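Local coordinates for putative ATP-grasp superfamily protein (Archaeoglobus fulgidus, PDB 3DF7), which probably binds ATP, as members of the ATP-grasp superfamily generally do, although the reaction it carries out is not known, at residues 168-173 with 210-215; 178-183 with 218-223; 182-187 with 254-259; 285-290 with 298-303. All blocks are in the same frame, centred on the assembly; numbering follows the deposited sequence.

Contact 1. Residues 168-173 with 210-215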
loop_
_atom_site.group_PDB
_atom_site.type_symbol
_atom_site.label_atom_id
_atom_site.label_comp_id
_atom_site.label_asym_id
_atom_site.label_seq_id
_atom_site.Cartn_x
_atom_site.Cartn_y
_atom_site.Cartn_z
ATOM N N ILE A 168 -16.338 -10.296 -2.907
ATOM C CA ILE A 168 -15.003 -10.348 -3.493
ATOM C C ILE A 168 -14.127 -9.257 -2.882
ATOM O O ILE A 168 -14.486 -8.078 -2.930
ATOM C CB ILE A 168 -15.078 -10.114 -5.015
ATOM C CG1 ILE A 168 -16.125 -11.046 -5.627
ATOM C CG2 ILE A 168 -13.709 -10.334 -5.650
ATOM C CD1 ILE A 168 -16.445 -10.751 -7.085
ATOM N N ASN A 169 -12.989 -9.644 -2.303
ATOM C CA ASN A 169 -12.067 -8.674 -1.711
ATOM C C ASN A 169 -11.061 -8.237 -2.763
ATOM O O ASN A 169 -10.356 -9.061 -3.340
ATOM C CB ASN A 169 -11.345 -9.272 -0.502
ATOM C CG ASN A 169 -12.227 -9.321 0.732
ATOM O OD1 ASN A 169 -13.265 -9.978 0.738
ATOM N ND2 ASN A 169 -11.822 -8.613 1.780
ATOM N N LEU A 170 -10.996 -6.934 -3.004
ATOM C CA LEU A 170 -10.112 -6.392 -4.026
ATOM C C LEU A 170 -9.390 -5.130 -3.581
ATOM O O LEU A 170 -9.637 -4.595 -2.499
ATOM C CB LEU A 170 -10.933 -6.048 -5.267
ATOM C CG LEU A 170 -11.847 -7.138 -5.823
ATOM C CD1 LEU A 170 -12.902 -6.515 -6.729
ATOM C CD2 LEU A 170 -11.008 -8.163 -6.571
ATOM N N SER A 171 -8.487 -4.668 -4.435
ATOM C CA SER A 171 -7.761 -3.432 -4.197
ATOM C C SER A 171 -7.490 -2.850 -5.580
ATOM O O SER A 171 -7.303 -3.593 -6.550
ATOM C CB SER A 171 -6.448 -3.682 -3.437
ATOM O OG SER A 171 -5.455 -4.276 -4.247
ATOM N N VAL A 172 -7.513 -1.526 -5.677
ATOM C CA VAL A 172 -7.266 -0.854 -6.945
ATOM C C VAL A 172 -6.038 0.023 -6.798
ATOM O O VAL A 172 -5.954 0.832 -5.867
ATOM C CB VAL A 172 -8.466 0.028 -7.356
ATOM C CG1 VAL A 172 -8.181 0.712 -8.692
ATOM C CG2 VAL A 172 -9.724 -0.826 -7.462
ATOM N N SER A 173 -5.081 -0.166 -7.702
ATOM C CA SER A 173 -3.848 0.607 -7.702
ATOM C C SER A 173 -4.064 1.784 -8.640
ATOM O O SER A 173 -4.306 1.602 -9.834
ATOM C CB SER A 173 -2.679 -0.247 -8.199
ATOM O OG SER A 173 -2.499 -1.396 -7.389
ATOM N N ARG A 210 -14.856 -2.518 -13.983
ATOM C CA ARG A 210 -15.234 -1.136 -14.279
ATOM C C ARG A 210 -15.877 -0.444 -13.080
ATOM O O ARG A 210 -15.523 0.686 -12.749
ATOM C CB ARG A 210 -16.201 -1.076 -15.468
ATOM C CG ARG A 210 -15.599 -1.502 -16.803
ATOM C CD ARG A 210 -16.652 -1.468 -17.906
ATOM N NE ARG A 210 -16.155 -1.999 -19.173
ATOM C CZ ARG A 210 -15.231 -1.410 -19.926
ATOM N NH1 ARG A 210 -14.694 -0.258 -19.543
ATOM N NH2 ARG A 210 -14.843 -1.972 -21.065
ATOM N N GLU A 211 -16.828 -1.120 -12.439
ATOM C CA GLU A 211 -17.514 -0.556 -11.278
ATOM C C GLU A 211 -16.561 -0.296 -10.113
ATOM O O GLU A 211 -16.599 0.760 -9.487
ATOM C CB GLU A 211 -18.633 -1.494 -10.818
ATOM C CG GLU A 211 -19.882 -1.421 -11.676
ATOM C CD GLU A 211 -20.935 -2.431 -11.264
ATOM O OE1 GLU A 211 -21.049 -2.712 -10.052
ATOM O OE2 GLU A 211 -21.658 -2.930 -12.151
ATOM N N VAL A 212 -15.706 -1.271 -9.828
ATOM C CA VAL A 212 -14.751 -1.149 -8.735
ATOM C C VAL A 212 -13.752 -0.016 -8.988
ATOM O O VAL A 212 -13.384 0.716 -8.070
ATOM C CB VAL A 212 -14.030 -2.503 -8.513
ATOM C CG1 VAL A 212 -12.820 -2.327 -7.615
ATOM C CG2 VAL A 212 -15.010 -3.489 -7.880
ATOM N N VAL A 213 -13.322 0.136 -10.236
ATOM C CA VAL A 213 -12.396 1.207 -10.580
ATOM C C VAL A 213 -13.127 2.541 -10.452
ATOM O O VAL A 213 -12.595 3.495 -9.892
ATOM C CB VAL A 213 -11.868 1.059 -12.028
ATOM C CG1 VAL A 213 -11.090 2.312 -12.439
ATOM C CG2 VAL A 213 -10.969 -0.163 -12.122
ATOM N N GLU A 214 -14.358 2.595 -10.953
ATOM C CA GLU A 214 -15.138 3.831 -10.891
ATOM C C GLU A 214 -15.303 4.319 -9.456
ATOM O O GLU A 214 -15.160 5.510 -9.176
ATOM C CB GLU A 214 -16.521 3.629 -11.519
ATOM C CG GLU A 214 -17.311 4.929 -11.682
ATOM C CD GLU A 214 -18.678 4.719 -12.312
ATOM O OE1 GLU A 214 -18.746 4.060 -13.367
ATOM O OE2 GLU A 214 -19.680 5.222 -11.760
ATOM N N GLU A 215 -15.602 3.399 -8.545
ATOM C CA GLU A 215 -15.780 3.778 -7.149
ATOM C C GLU A 215 -14.462 4.081 -6.446
ATOM O O GLU A 215 -14.424 4.897 -5.528
ATOM C CB GLU A 215 -16.554 2.692 -6.397
ATOM C CG GLU A 215 -17.976 2.495 -6.922
ATOM C CD GLU A 215 -18.678 3.812 -7.213
ATOM O OE1 GLU A 215 -18.737 4.669 -6.306
ATOM O OE2 GLU A 215 -19.166 3.993 -8.350
#

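Contact 2. Residues 178-183 with 218-223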
loop_
_atom_site.group_PDB
_atom_site.type_symbol
_atom_site.label_atom_id
_atom_site.label_comp_id
_atom_site.label_asym_id
_atom_site.label_seq_id
_atom_site.Cartn_x
_atom_site.Cartn_y
_atom_site.Cartn_z
ATOM N N GLU A 178 -2.628 14.923 -12.212
ATOM C CA GLU A 178 -3.529 15.889 -12.829
ATOM C C GLU A 178 -4.875 15.181 -12.927
ATOM O O GLU A 178 -5.932 15.779 -12.725
ATOM C CB GLU A 178 -3.036 16.262 -14.230
ATOM C CG GLU A 178 -1.553 16.596 -14.304
ATOM C CD GLU A 178 -0.662 15.367 -14.178
ATOM O OE1 GLU A 178 0.570 15.537 -14.063
ATOM O OE2 GLU A 178 -1.190 14.233 -14.199
ATOM N N ASP A 179 -4.811 13.890 -13.232
ATOM C CA ASP A 179 -5.989 13.044 -13.347
ATOM C C ASP A 179 -5.723 11.782 -12.533
ATOM O O ASP A 179 -4.627 11.595 -12.003
ATOM C CB ASP A 179 -6.235 12.649 -14.806
ATOM C CG ASP A 179 -6.433 13.849 -15.719
ATOM O OD1 ASP A 179 -7.376 14.636 -15.482
ATOM O OD2 ASP A 179 -5.647 13.996 -16.679
ATOM N N VAL A 180 -6.727 10.922 -12.429
ATOM C CA VAL A 180 -6.571 9.671 -11.702
ATOM C C VAL A 180 -6.581 8.552 -12.732
ATOM O O VAL A 180 -7.512 8.434 -13.523
ATOM C CB VAL A 180 -7.711 9.461 -10.689
ATOM C CG1 VAL A 180 -7.525 8.138 -9.953
ATOM C CG2 VAL A 180 -7.733 10.615 -9.696
ATOM N N LYS A 181 -5.533 7.737 -12.731
ATOM C CA LYS A 181 -5.432 6.649 -13.691
ATOM C C LYS A 181 -5.323 5.303 -12.992
ATOM O O LYS A 181 -4.588 5.162 -12.012
ATOM C CB LYS A 181 -4.214 6.878 -14.588
ATOM C CG LYS A 181 -4.086 5.909 -15.749
ATOM C CD LYS A 181 -2.921 6.306 -16.644
ATOM C CE LYS A 181 -2.861 5.462 -17.907
ATOM N NZ LYS A 181 -1.738 5.895 -18.790
ATOM N N CYS A 182 -6.070 4.319 -13.486
ATOM C CA CYS A 182 -6.032 2.987 -12.897
ATOM C C CYS A 182 -4.831 2.242 -13.442
ATOM O O CYS A 182 -4.669 2.106 -14.658
ATOM C CB CYS A 182 -7.297 2.199 -13.225
ATOM S SG CYS A 182 -7.263 0.514 -12.567
ATOM N N LEU A 183 -3.989 1.762 -12.539
ATOM C CA LEU A 183 -2.796 1.031 -12.927
ATOM C C LEU A 183 -3.051 -0.468 -12.894
ATOM O O LEU A 183 -2.524 -1.217 -13.720
ATOM C CB LEU A 183 -1.645 1.359 -11.977
ATOM C CG LEU A 183 -1.230 2.824 -11.838
ATOM C CD1 LEU A 183 0.013 2.896 -10.960
ATOM C CD2 LEU A 183 -0.954 3.430 -13.215
ATOM N N ARG A 218 -13.671 7.544 -7.439
ATOM C CA ARG A 218 -14.582 8.442 -6.739
ATOM C C ARG A 218 -14.092 8.685 -5.310
ATOM O O ARG A 218 -14.190 9.796 -4.790
ATOM C CB ARG A 218 -15.996 7.848 -6.710
ATOM C CG ARG A 218 -17.088 8.878 -6.407
ATOM C CD ARG A 218 -18.460 8.220 -6.243
ATOM N NE ARG A 218 -18.767 7.310 -7.346
ATOM C CZ ARG A 218 -18.960 7.678 -8.609
ATOM N NH1 ARG A 218 -18.888 8.956 -8.963
ATOM N NH2 ARG A 218 -19.220 6.758 -9.523
ATOM N N ALA A 219 -13.557 7.639 -4.687
ATOM C CA ALA A 219 -13.045 7.726 -3.323
ATOM C C ALA A 219 -11.833 8.641 -3.192
ATOM O O ALA A 219 -11.798 9.514 -2.322
ATOM C CB ALA A 219 -12.691 6.326 -2.808
ATOM N N VAL A 220 -10.833 8.443 -4.048
ATOM C CA VAL A 220 -9.627 9.259 -3.965
ATOM C C VAL A 220 -9.861 10.719 -4.325
ATOM O O VAL A 220 -9.174 11.600 -3.824
ATOM C CB VAL A 220 -8.477 8.691 -4.843
ATOM C CG1 VAL A 220 -8.077 7.299 -4.334
ATOM C CG2 VAL A 220 -8.895 8.628 -6.294
ATOM N N GLU A 221 -10.840 10.989 -5.179
ATOM C CA GLU A 221 -11.104 12.372 -5.549
ATOM C C GLU A 221 -11.671 13.154 -4.362
ATOM O O GLU A 221 -11.730 14.384 -4.394
ATOM C CB GLU A 221 -12.037 12.420 -6.764
ATOM C CG GLU A 221 -11.442 11.658 -7.949
ATOM C CD GLU A 221 -12.002 12.072 -9.291
ATOM O OE1 GLU A 221 -13.227 11.954 -9.490
ATOM O OE2 GLU A 221 -11.208 12.509 -10.153
ATOM N N CYS A 222 -12.055 12.433 -3.307
ATOM C CA CYS A 222 -12.597 13.043 -2.089
ATOM C C CYS A 222 -11.510 13.607 -1.186
ATOM O O CYS A 222 -11.747 14.554 -0.439
ATOM C CB CYS A 222 -13.370 12.018 -1.250
ATOM S SG CYS A 222 -14.919 11.453 -1.927
ATOM N N VAL A 223 -10.323 13.015 -1.251
ATOM C CA VAL A 223 -9.221 13.418 -0.388
ATOM C C VAL A 223 -8.143 14.270 -1.044
ATOM O O VAL A 223 -7.296 13.763 -1.782
ATOM C CB VAL A 223 -8.544 12.173 0.224
ATOM C CG1 VAL A 223 -7.604 12.587 1.345
ATOM C CG2 VAL A 223 -9.602 11.200 0.727
#

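Contact 3. Residues 182-187 with 254-259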
loop_
_atom_site.group_PDB
_atom_site.type_symbol
_atom_site.label_atom_id
_atom_site.label_comp_id
_atom_site.label_asym_id
_atom_site.label_seq_id
_atom_site.Cartn_x
_atom_site.Cartn_y
_atom_site.Cartn_z
ATOM N N CYS A 182 -6.070 4.319 -13.486
ATOM C CA CYS A 182 -6.032 2.987 -12.897
ATOM C C CYS A 182 -4.831 2.242 -13.442
ATOM O O CYS A 182 -4.669 2.106 -14.658
ATOM C CB CYS A 182 -7.297 2.199 -13.225
ATOM S SG CYS A 182 -7.263 0.514 -12.567
ATOM N N LEU A 183 -3.989 1.762 -12.539
ATOM C CA LEU A 183 -2.796 1.031 -12.927
ATOM C C LEU A 183 -3.051 -0.468 -12.894
ATOM O O LEU A 183 -2.524 -1.217 -13.720
ATOM C CB LEU A 183 -1.645 1.359 -11.977
ATOM C CG LEU A 183 -1.230 2.824 -11.838
ATOM C CD1 LEU A 183 0.013 2.896 -10.960
ATOM C CD2 LEU A 183 -0.954 3.430 -13.215
ATOM N N SER A 184 -3.865 -0.900 -11.937
ATOM C CA SER A 184 -4.154 -2.318 -11.793
ATOM C C SER A 184 -5.287 -2.571 -10.814
ATOM O O SER A 184 -5.501 -1.790 -9.882
ATOM C CB SER A 184 -2.896 -3.036 -11.293
ATOM O OG SER A 184 -3.120 -4.419 -11.086
ATOM N N VAL A 185 -6.025 -3.652 -11.046
ATOM C CA VAL A 185 -7.095 -4.060 -10.140
ATOM C C VAL A 185 -6.637 -5.426 -9.651
ATOM O O VAL A 185 -6.410 -6.345 -10.451
ATOM C CB VAL A 185 -8.464 -4.166 -10.843
ATOM C CG1 VAL A 185 -9.493 -4.743 -9.874
ATOM C CG2 VAL A 185 -8.917 -2.783 -11.300
ATOM N N ASN A 186 -6.479 -5.548 -8.338
ATOM C CA ASN A 186 -5.977 -6.774 -7.740
ATOM C C ASN A 186 -6.973 -7.489 -6.853
ATOM O O ASN A 186 -7.834 -6.875 -6.230
ATOM C CB ASN A 186 -4.723 -6.456 -6.926
ATOM C CG ASN A 186 -4.009 -5.217 -7.428
ATOM O OD1 ASN A 186 -4.063 -4.150 -6.799
ATOM N ND2 ASN A 186 -3.348 -5.342 -8.572
ATOM N N GLU A 187 -6.834 -8.804 -6.794
ATOM C CA GLU A 187 -7.702 -9.629 -5.977
ATOM C C GLU A 187 -6.949 -9.906 -4.680
ATOM O O GLU A 187 -5.758 -10.214 -4.706
ATOM C CB GLU A 187 -7.987 -10.931 -6.715
ATOM C CG GLU A 187 -8.961 -11.857 -6.036
ATOM C CD GLU A 187 -9.132 -13.144 -6.813
ATOM O OE1 GLU A 187 -8.844 -13.144 -8.033
ATOM O OE2 GLU A 187 -9.564 -14.144 -6.214
ATOM N N VAL A 254 4.570 -5.381 -6.126
ATOM C CA VAL A 254 5.714 -6.246 -6.391
ATOM C C VAL A 254 5.497 -7.150 -7.602
ATOM O O VAL A 254 6.455 -7.587 -8.230
ATOM C CB VAL A 254 6.066 -7.127 -5.161
ATOM C CG1 VAL A 254 6.261 -6.242 -3.932
ATOM C CG2 VAL A 254 4.980 -8.164 -4.914
ATOM N N ALA A 255 4.241 -7.423 -7.934
ATOM C CA ALA A 255 3.938 -8.294 -9.070
ATOM C C ALA A 255 3.883 -7.591 -10.426
ATOM O O ALA A 255 3.828 -8.251 -11.464
ATOM C CB ALA A 255 2.616 -9.017 -8.820
ATOM N N PHE A 256 3.919 -6.262 -10.432
ATOM C CA PHE A 256 3.813 -5.526 -11.690
ATOM C C PHE A 256 4.797 -5.895 -12.806
ATOM O O PHE A 256 4.382 -6.073 -13.952
ATOM C CB PHE A 256 3.858 -4.019 -11.412
ATOM C CG PHE A 256 2.618 -3.482 -10.722
ATOM C CD1 PHE A 256 1.620 -4.338 -10.263
ATOM C CD2 PHE A 256 2.456 -2.111 -10.533
ATOM C CE1 PHE A 256 0.477 -3.835 -9.626
ATOM C CE2 PHE A 256 1.321 -1.600 -9.899
ATOM C CZ PHE A 256 0.328 -2.466 -9.445
ATOM N N SER A 257 6.086 -6.020 -12.493
ATOM C CA SER A 257 7.061 -6.366 -13.530
ATOM C C SER A 257 6.733 -7.674 -14.238
ATOM O O SER A 257 6.733 -7.735 -15.466
ATOM C CB SER A 257 8.473 -6.447 -12.945
ATOM O OG SER A 257 8.962 -5.152 -12.643
ATOM N N ARG A 258 6.456 -8.718 -13.465
ATOM C CA ARG A 258 6.122 -10.012 -14.041
ATOM C C ARG A 258 4.744 -10.000 -14.695
ATOM O O ARG A 258 4.583 -10.469 -15.819
ATOM C CB ARG A 258 6.184 -11.108 -12.968
ATOM C CG ARG A 258 7.606 -11.514 -12.587
ATOM C CD ARG A 258 7.631 -12.367 -11.324
ATOM N NE ARG A 258 6.871 -13.604 -11.471
ATOM C CZ ARG A 258 7.403 -14.787 -11.762
ATOM N NH1 ARG A 258 8.715 -14.909 -11.937
ATOM N NH2 ARG A 258 6.621 -15.850 -11.883
ATOM N N ALA A 259 3.753 -9.452 -14.000
ATOM C CA ALA A 259 2.400 -9.411 -14.538
ATOM C C ALA A 259 2.194 -8.504 -15.750
ATOM O O ALA A 259 1.494 -8.878 -16.690
ATOM C CB ALA A 259 1.422 -9.010 -13.441
#

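Contact 4. Residues 285-290 with 298-303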
loop_
_atom_site.group_PDB
_atom_site.type_symbol
_atom_site.label_atom_id
_atom_site.label_comp_id
_atom_site.label_asym_id
_atom_site.label_seq_id
_atom_site.Cartn_x
_atom_site.Cartn_y
_atom_site.Cartn_z
ATOM N N LYS A 285 5.802 -19.611 4.590
ATOM C CA LYS A 285 6.896 -19.940 5.486
ATOM C C LYS A 285 7.917 -20.800 4.744
ATOM O O LYS A 285 7.585 -21.864 4.225
ATOM C CB LYS A 285 6.373 -20.708 6.707
ATOM C CG LYS A 285 5.339 -19.947 7.543
ATOM C CD LYS A 285 5.927 -18.684 8.162
ATOM C CE LYS A 285 6.076 -18.803 9.676
ATOM N NZ LYS A 285 6.979 -19.914 10.081
ATOM N N SER A 286 9.149 -20.313 4.676
ATOM C CA SER A 286 10.242 -21.037 4.034
ATOM C C SER A 286 9.959 -21.596 2.640
ATOM O O SER A 286 10.295 -22.744 2.351
ATOM C CB SER A 286 10.696 -22.174 4.952
ATOM O OG SER A 286 11.000 -21.678 6.244
ATOM N N ALA A 287 9.346 -20.797 1.775
ATOM C CA ALA A 287 9.074 -21.259 0.416
ATOM C C ALA A 287 10.423 -21.460 -0.270
ATOM O O ALA A 287 11.376 -20.717 -0.014
ATOM C CB ALA A 287 8.244 -20.227 -0.340
ATOM N N GLU A 288 10.506 -22.457 -1.143
ATOM C CA GLU A 288 11.753 -22.761 -1.836
ATOM C C GLU A 288 12.217 -21.695 -2.822
ATOM O O GLU A 288 13.413 -21.425 -2.929
ATOM C CB GLU A 288 11.627 -24.097 -2.573
ATOM C CG GLU A 288 12.901 -24.515 -3.300
ATOM C CD GLU A 288 12.767 -25.864 -3.973
ATOM O OE1 GLU A 288 12.368 -26.827 -3.289
ATOM O OE2 GLU A 288 13.063 -25.964 -5.178
ATOM N N LYS A 289 11.272 -21.089 -3.539
ATOM C CA LYS A 289 11.603 -20.074 -4.540
ATOM C C LYS A 289 10.922 -18.739 -4.252
ATOM O O LYS A 289 9.986 -18.340 -4.946
ATOM C CB LYS A 289 11.206 -20.594 -5.927
ATOM C CG LYS A 289 11.884 -21.920 -6.269
ATOM C CD LYS A 289 11.389 -22.532 -7.570
ATOM C CE LYS A 289 12.107 -23.856 -7.837
ATOM N NZ LYS A 289 11.589 -24.546 -9.049
ATOM N N PRO A 290 11.407 -18.013 -3.232
ATOM C CA PRO A 290 10.812 -16.725 -2.879
ATOM C C PRO A 290 11.379 -15.539 -3.645
ATOM O O PRO A 290 12.405 -15.644 -4.315
ATOM C CB PRO A 290 11.112 -16.619 -1.395
ATOM C CG PRO A 290 12.520 -17.172 -1.339
ATOM C CD PRO A 290 12.444 -18.395 -2.253
ATOM N N THR A 298 8.580 -15.902 3.805
ATOM C CA THR A 298 8.936 -15.680 2.412
ATOM C C THR A 298 7.751 -15.086 1.668
ATOM O O THR A 298 6.596 -15.318 2.027
ATOM C CB THR A 298 9.327 -16.995 1.705
ATOM O OG1 THR A 298 8.319 -17.987 1.952
ATOM C CG2 THR A 298 10.675 -17.493 2.201
ATOM N N LEU A 299 8.041 -14.299 0.641
ATOM C CA LEU A 299 6.987 -13.721 -0.171
ATOM C C LEU A 299 7.289 -14.207 -1.577
ATOM O O LEU A 299 8.389 -13.999 -2.090
ATOM C CB LEU A 299 7.016 -12.194 -0.118
ATOM C CG LEU A 299 5.795 -11.552 -0.785
ATOM C CD1 LEU A 299 4.548 -11.821 0.050
ATOM C CD2 LEU A 299 6.013 -10.065 -0.937
ATOM N N GLU A 300 6.317 -14.872 -2.189
ATOM C CA GLU A 300 6.498 -15.413 -3.526
ATOM C C GLU A 300 5.643 -14.673 -4.533
ATOM O O GLU A 300 4.651 -14.039 -4.177
ATOM C CB GLU A 300 6.086 -16.891 -3.572
ATOM C CG GLU A 300 6.626 -17.778 -2.474
ATOM C CD GLU A 300 5.856 -19.083 -2.373
ATOM O OE1 GLU A 300 5.893 -19.875 -3.340
ATOM O OE2 GLU A 300 5.201 -19.311 -1.333
ATOM N N ILE A 301 6.054 -14.770 -5.793
ATOM C CA ILE A 301 5.334 -14.197 -6.924
ATOM C C ILE A 301 5.409 -15.305 -7.970
ATOM O O ILE A 301 6.486 -15.599 -8.494
ATOM C CB ILE A 301 6.016 -12.936 -7.474
ATOM C CG1 ILE A 301 6.245 -11.926 -6.344
ATOM C CG2 ILE A 301 5.139 -12.313 -8.552
ATOM C CD1 ILE A 301 6.943 -10.660 -6.794
ATOM N N ILE A 302 4.273 -15.933 -8.262
ATOM C CA ILE A 302 4.255 -17.040 -9.216
ATOM C C ILE A 302 3.214 -16.879 -10.315
ATOM O O ILE A 302 2.174 -16.257 -10.106
ATOM C CB ILE A 302 3.949 -18.367 -8.499
ATOM C CG1 ILE A 302 2.531 -18.322 -7.924
ATOM C CG2 ILE A 302 4.947 -18.595 -7.371
ATOM C CD1 ILE A 302 2.131 -19.571 -7.161
ATOM N N ASP A 303 3.487 -17.447 -11.486
ATOM C CA ASP A 303 2.525 -17.366 -12.580
ATOM C C ASP A 303 1.282 -18.148 -12.170
ATOM O O ASP A 303 1.387 -19.235 -11.590
ATOM C CB ASP A 303 3.071 -17.984 -13.873
ATOM C CG ASP A 303 4.328 -17.312 -14.370
ATOM O OD1 ASP A 303 4.445 -16.069 -14.276
ATOM O OD2 ASP A 303 5.198 -18.041 -14.889
HETATM O O HOH W 1 8.841 -16.115 -5.953
HETATM O O HOH W 2 7.406 -20.191 -5.387
#

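Contact 1. Residues 168-173 with 210-215
Val212 of helix 206-220 sets its two methyl groups against two residues of strand 168-176, Val172 and Leu170, and these three side chains make the whole close contact. The tight spot is between the valines. Val172 CG2 stands 3.4 Å from Val212 CG1, nearer than methyl groups usually come, and the two side chains slide past each other in opposite directions. Val212 holds CG1 opposite its backbone N (chi1 167°), which brings that methyl to Val172 and turns the other branch to the neighbouring leucine. There the fit is more relaxed: Val212 CG2 is 3.9 Å from Leu170 CD1, the side chains crossing at about a right angle. Because alternate strand residues face the same way, Leu170 and Val172 both point at the helix while Ser171 between them points off. On the helix, Val213 only skirts the strand, and Arg210 and Glu214 lie exposed on the solvent side. That outer surface is polar, with Arg210 paired to Asp206 and Glu214 to Arg218. It is part of the apolar seam by which the helix covers one face of the large antiparallel sheet in the ATP-grasp region that Val212 belongs to. Around it, Val213 continues the packing onto Cys182 and Val185 of strand 180-191, while Val212 also rests on Ile234 and Tyr236 of strand 228-236 and on Pro240 at the start of strand 240-246.

Contact 2. Residues 178-183 with 218-223
Val180 meets Val220 through methyl groups alone. Val220 CG2 is the one atom of its side chain that reaches Val180, and it approaches both branches of its partner: Val180 CG1 lies 3.9 Å away and Val180 CG2 4.1 Å. With CG1 opposite the carbonyl carbon (chi1 -63°), CG2 is left between the backbone N and the carbonyl carbon, which directs it at the strand. Beside this pair the chain of Glu221, extended beyond CG, brings its carboxylate end nearer the strand than its CB direction suggests. Its OE2 passes 4.0 Å from Val180 CG2, a loose approach at the exposed margin and no polar bond. The next layer of the structure explains the placing of both partners. Val180 begins strand 180-191, the second arm of an antiparallel beta hairpin with strand 168-176, and the backbones pair Lys181 with Ala175. Val220 belongs to helix 206-220 and also opens a type I beta turn running to Val223, whose N donates to Val220 O at 3.2 Å. The contact thus sets the foot of the hairpin arm against the last part of the helix that covers the sheet. Further out, Leu174 of the first hairpin arm touches both valines. Val217, about one helical turn before Val220, also packs on Val180, while Val230 and Val232 of strand 228-236, together with Leu226, carry the apolar surroundings of Val220 toward the next strand.

Contact 3. Residues 182-187 with 254-259
Phe256 reaches from helix 256-260 to Ser184 on strand 180-191, and its ring carries nearly all of the contact. Starting from CB, the side chain sets CG beside the backbone N and opposite the carbonyl carbon (chi1 -70°), which launches the ring at the strand. Along one edge the ring comes to CE1, which lies 3.8 Å from Ser184 CB and 3.9 Å from Ser184 OG. At the tip, CZ is likewise 3.8 Å from Ser184 CB, the serine approaching the ring obliquely. On the other edge CE2 comes no nearer than 4.7 Å to Leu183 CB, a looser neighbour. The amide end of Asn186 stands at the ring edge near CE1, close to the ring plane, but which of its atoms is nitrogen is doubtful in the model.

Two successive residues, Leu183 and Ser184, can both direct their side chains at this helix because they form a classic beta bulge opposite Ser173, which interrupts the usual alternation of an antiparallel strand. Ser173 itself touches the phenylalanine, and Val200 of the adjoining strand lines the same pocket by packing on Ser184 and Asn186. Ser184 holds OG opposite its backbone N (chi1 178°), beside the ring, and that hydroxyl is hydrogen-bonded to Tyr260 OH at the far end of the short helix. No hydrogen bond joins the two segments, so helix and strand are held here by van der Waals contact of an aromatic ring with a buried polar patch, whose serine hydroxyl has its partner in Tyr260.

Contact 4. Residues 285-290 with 298-303
Toward the edge of the eight-stranded antiparallel sheet, the connection from strand 279-285 to strand 292-294 folds back over strand 297-303, and Ala287 and Thr298 fasten it there. Ala287 N donates to Thr298 OG1 at 3.0 Å in a fairly straight bond (160° at the hydrogen). The hydroxyl is set for this by its place between the backbone N and the carbonyl carbon (chi1 50°), and it is also hydrogen-bonded to Ser284 OG. Replacing Thr298 by a valine would probably leave the backbone N-H of Ala287 and the hydroxyl of Ser284 each without this mate, and the turn less firmly tied to the strand. The sharp change of direction is made at Ser286, whose backbone takes left-handed helical angles just where strand 279-285 stops. Strands 279-285, 297-303 and 292-294 follow one another across the sheet, so this connection must pass over the strand between its two ends. As it does, Pro290 lays its ring obliquely against the threonine, with Pro290 CB 3.6 Å from Thr298 CB. Ala287 CB presses on the carboxylate of Glu300, 3.3 Å from OE2, an oxygen already held by a salt bridge to Arg282 and a hydrogen bond to Ser284. Water closes the remaining span from Lys289 O. One molecule donates to Lys289 O at 2.7 Å and accepts from Ile301 N at 3.1 Å; a second donates to the same carbonyl and, at 2.6 Å, to Glu300 OE1.

In the fold
Contacts 1, 2 and 3 cluster on the two arms of one hairpin, strands 168-176 and 180-191, and contact 4 lies toward an edge of the same antiparallel sheet. Contacts 1 and 2 share helix 206-220, with centres 12 Å apart, and their segments alternate along the chain. Contact 3 continues along strand 180-191, sharing Cys182 and Leu183 with contact 2, but brings helix 256-260 against the opposite face. Contact 4 follows later in the sequence, its centre about 17 Å from that of contact 3 and 32 Å from that of contact 2. The central hairpin is therefore covered by helices on both faces, within a probable ATP-grasp domain.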